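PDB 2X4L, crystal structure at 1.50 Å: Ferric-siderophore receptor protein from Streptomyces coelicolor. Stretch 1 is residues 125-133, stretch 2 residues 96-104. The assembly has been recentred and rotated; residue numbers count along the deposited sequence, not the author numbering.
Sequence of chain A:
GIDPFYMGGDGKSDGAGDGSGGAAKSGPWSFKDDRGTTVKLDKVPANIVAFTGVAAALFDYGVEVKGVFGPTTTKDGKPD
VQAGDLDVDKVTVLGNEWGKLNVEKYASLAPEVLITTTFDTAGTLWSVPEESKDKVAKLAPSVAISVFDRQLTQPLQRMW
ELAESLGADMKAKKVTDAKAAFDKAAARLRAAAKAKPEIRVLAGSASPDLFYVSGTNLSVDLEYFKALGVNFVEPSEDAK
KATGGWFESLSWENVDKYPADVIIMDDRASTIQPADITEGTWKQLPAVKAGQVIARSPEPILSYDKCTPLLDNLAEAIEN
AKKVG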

# COMPACT_ATOMS: atom_id res chain seq x y z
N LEU A 125 4.93 5.77 13.34
CA LEU A 125 5.18 6.35 11.99
C LEU A 125 5.84 5.30 11.10
O LEU A 125 6.99 4.89 11.36
CB LEU A 125 6.05 7.61 12.10
CG LEU A 125 5.40 8.77 12.90
CD1 LEU A 125 6.35 9.97 12.90
CD2 LEU A 125 4.03 9.10 12.33
N TRP A 126 5.13 4.89 10.05
CA TRP A 126 5.65 3.77 9.23
C TRP A 126 6.95 4.14 8.55
O TRP A 126 7.11 5.23 7.93
CB TRP A 126 4.61 3.50 8.14
CG TRP A 126 4.94 2.31 7.24
CD1 TRP A 126 5.09 2.37 5.90
CD2 TRP A 126 5.03 0.91 7.60
NE1 TRP A 126 5.26 1.09 5.39
CE2 TRP A 126 5.17 0.19 6.41
CE3 TRP A 126 4.90 0.18 8.82
CZ2 TRP A 126 5.28 -1.19 6.37
CZ3 TRP A 126 5.00 -1.22 8.79
CH2 TRP A 126 5.16 -1.88 7.56
N SER A 127 7.92 3.27 8.74
CA SER A 127 9.23 3.30 8.08
C SER A 127 10.21 4.30 8.70
O SER A 127 11.37 4.39 8.22
CB SER A 127 9.07 3.57 6.54
OG SER A 127 10.22 3.09 5.82
N VAL A 128 9.81 5.05 9.72
CA VAL A 128 10.74 5.95 10.40
C VAL A 128 11.50 5.02 11.34
O VAL A 128 10.89 4.29 12.13
CB VAL A 128 9.99 7.05 11.18
CG1 VAL A 128 10.98 7.88 11.98
CG2 VAL A 128 9.30 7.99 10.21
N PRO A 129 12.85 5.01 11.25
CA PRO A 129 13.60 4.04 12.05
C PRO A 129 13.28 4.15 13.52
O PRO A 129 13.34 5.26 14.07
CB PRO A 129 15.04 4.33 11.75
CG PRO A 129 15.10 5.24 10.61
CD PRO A 129 13.69 5.80 10.33
N GLU A 130 12.99 3.01 14.15
CA GLU A 130 12.72 3.04 15.53
C GLU A 130 13.87 3.58 16.34
O GLU A 130 13.62 4.31 17.27
CB GLU A 130 12.44 1.61 15.99
CG GLU A 130 11.94 1.59 17.42
CD GLU A 130 10.47 2.08 17.42
OE1 GLU A 130 9.81 2.12 16.31
OE2 GLU A 130 10.02 2.42 18.53
N GLU A 131 15.08 3.27 15.94
CA GLU A 131 16.23 3.71 16.74
C GLU A 131 16.54 5.19 16.63
O GLU A 131 17.32 5.71 17.48
CB GLU A 131 17.44 2.92 16.38
CG GLU A 131 17.94 3.19 14.99
CD GLU A 131 17.33 2.34 13.87
OE1 GLU A 131 16.15 1.76 13.97
OE2 GLU A 131 18.10 2.28 12.85
N SER A 132 15.87 5.89 15.72
CA SER A 132 16.19 7.33 15.56
C SER A 132 14.97 8.21 15.45
O SER A 132 15.06 9.38 15.10
CB SER A 132 17.18 7.51 14.37
OG SER A 132 16.60 7.05 13.22
N LYS A 133 13.80 7.62 15.75
CA LYS A 133 12.55 8.38 15.54
C LYS A 133 12.50 9.65 16.36
O LYS A 133 11.90 10.62 15.95
CB LYS A 133 11.30 7.50 15.80
CG LYS A 133 11.23 6.97 17.24
CD LYS A 133 10.09 5.96 17.40
CE LYS A 133 9.92 5.77 18.94
NZ LYS A 133 9.10 4.58 19.31
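Stretch 2 (96-104) NEWGKLNVE

Stretch 2 lies along stretch 1 as an extended loop that enters through a tight turn and leaves into a helix. The two chains run in the same general sense: Gly99 is matched with Ser127, their CA atoms 4.2 Å apart, and further on Val103 is matched with Ser132, where the CA atoms have spread to 7.8 Å. They are close at the start and drift apart, and although they run side by side, one clear direct hydrogen bond joins them; water and apolar contacts do much of the rest.

Asn96 is out of reach of stretch 1. Glu97 opens a type II beta turn that closes at Lys100; the CA-to-CB bond of Glu97 points away, and a charged side chain suits its exposed position. Glu97 O lies 2.7 Å from water 1; the same water lies 2.7 Å from Ser127 OG and accepts from Lys100 N at 3.0 Å, so one solvent molecule ties both ends of the turn to the serine.

Trp98, the second residue of the turn, has the largest area covered by stretch 1. Its CA-to-CB bond points sideways, but with chi1 at t and chi2 at 97° the indole reaches across to Trp126. The edge of Trp98 is directed at the face of Trp126, with Trp98 NE1 3.3 Å from Trp126 CE2 and the planes at 61°. Meanwhile one face of Trp98 lies over Ser127, whose CA is 3.9 Å from the centroid of the five-membered ring of Trp98, a CH-pi contact. A broad, flat indole suits this place because it can offer an edge to one neighbour and a face to the next.

Gly99 follows with phi 76° and psi 26°, a conformation that favours glycine at the third position of a type II turn. A CB here would point away from stretch 1 and clash with Trp98 CE3. With no side chain, the glycine backbone can come close to Ser127: Gly99 N donates to Ser127 OG at 2.9 Å with a nearly straight angle of 166°, and Gly99 CA approaches Ser127 O at 3.3 Å. Ser127 is itself the third residue of a type II turn, from Leu125 to Val128, so two similar turns meet here. On the carbonyl side, Gly99 O packs 3.6 Å from Pro129 CB and accepts from water 2 at 2.8 Å, which also donates to Glu131 OE1 at 3.0 Å.

The CA-to-CB bond of Lys100 points away, as suits a long charged residue at an exposed position, and Lys100 NZ lies near the carboxylate of Glu97 in a salt bridge within the turn, although the position of Glu97 OE2 is less certain. The CA-to-CB bond of Leu101 points toward stretch 1, and the residue is buried, Leu101 CB lying 3.5 Å from Pro129 CD, an apolar pairing. Leu101 O receives a hydrogen bond from water 3 at 2.9 Å, and that water also bonds Ser132 OG at 2.7 Å.

The CA-to-CB bond of Asn102 points away, and the residue serves as N-cap of the helix that Val103 begins; its short polar side chain can accept from a free backbone N of the helix's first turn, here one just past the stretch. The CA-to-CB bond of Val103 points toward stretch 1, and valine offers a compact apolar surface, Val103 CG2 lying 4.1 Å from Ser132 CB, while Glu104 is out of reach.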

# COMPACT_ATOMS: atom_id res chain seq x y z
N ASN A 96 16.49 3.75 1.30
CA ASN A 96 16.01 3.09 0.05
C ASN A 96 15.41 1.72 0.34
O ASN A 96 15.43 0.82 -0.55
CB ASN A 96 17.14 3.00 -1.01
CG ASN A 96 16.62 3.11 -2.42
OD1 ASN A 96 15.42 2.96 -2.68
ND2 ASN A 96 17.55 3.35 -3.37
N GLU A 97 14.92 1.57 1.56
CA GLU A 97 14.27 0.34 2.05
C GLU A 97 13.41 0.83 3.24
O GLU A 97 13.60 1.97 3.73
CB GLU A 97 15.25 -0.80 2.44
CG GLU A 97 16.14 -0.36 3.55
CD GLU A 97 17.26 -1.35 3.90
OE1 GLU A 97 17.52 -2.24 3.08
OE2 GLU A 97 17.89 -1.23 5.00
N TRP A 98 12.51 -0.05 3.69
CA TRP A 98 11.75 0.27 4.89
C TRP A 98 12.68 0.43 6.12
O TRP A 98 13.72 -0.26 6.29
CB TRP A 98 10.76 -0.84 5.14
CG TRP A 98 9.90 -0.61 6.36
CD1 TRP A 98 8.63 -0.09 6.37
CD2 TRP A 98 10.18 -1.05 7.71
NE1 TRP A 98 8.18 -0.09 7.69
CE2 TRP A 98 9.10 -0.62 8.51
CE3 TRP A 98 11.31 -1.65 8.34
CZ2 TRP A 98 9.04 -0.94 9.91
CZ3 TRP A 98 11.26 -1.87 9.77
CH2 TRP A 98 10.16 -1.49 10.49
N GLY A 99 12.33 1.39 6.97
CA GLY A 99 13.01 1.56 8.25
C GLY A 99 14.37 2.19 8.20
O GLY A 99 15.23 1.94 9.05
N LYS A 100 14.62 2.99 7.18
CA LYS A 100 15.92 3.65 7.01
C LYS A 100 15.73 5.13 6.65
O LYS A 100 14.93 5.47 5.77
CB LYS A 100 16.62 2.98 5.81
CG LYS A 100 17.17 1.54 6.12
CD LYS A 100 18.65 1.65 6.63
CE LYS A 100 19.41 0.29 6.86
NZ LYS A 100 18.69 -0.50 7.92
N LEU A 101 16.41 5.98 7.39
CA LEU A 101 16.21 7.45 7.18
C LEU A 101 17.41 8.18 7.75
O LEU A 101 17.63 8.17 8.99
CB LEU A 101 14.89 7.93 7.84
CG LEU A 101 14.34 9.32 7.44
CD1 LEU A 101 12.95 9.54 8.05
CD2 LEU A 101 15.32 10.47 7.90
N ASN A 102 18.32 8.68 6.91
CA ASN A 102 19.53 9.27 7.44
C ASN A 102 19.23 10.65 8.04
O ASN A 102 18.70 11.54 7.37
CB ASN A 102 20.54 9.42 6.32
CG ASN A 102 21.86 9.93 6.81
OD1 ASN A 102 21.99 11.11 7.10
ND2 ASN A 102 22.86 9.06 6.93
N VAL A 103 19.47 10.82 9.36
CA VAL A 103 18.99 12.07 10.03
C VAL A 103 19.77 13.27 9.61
O VAL A 103 19.15 14.36 9.48
CB VAL A 103 19.07 11.88 11.57
CG1 VAL A 103 18.67 13.16 12.30
CG2 VAL A 103 18.22 10.69 12.02
N GLU A 104 21.09 13.12 9.39
CA GLU A 104 21.88 14.28 8.98
C GLU A 104 21.42 14.77 7.61
O GLU A 104 21.30 15.98 7.40
CB GLU A 104 23.37 13.95 8.92
CG GLU A 104 24.00 13.61 10.31
CD GLU A 104 25.50 13.13 10.22
OE1 GLU A 104 26.21 13.33 9.18
OE2 GLU A 104 26.00 12.55 11.22
O HOH W 1 12.67 4.12 5.13
O HOH W 2 15.05 0.50 11.46
O HOH W 3 18.48 6.81 11.36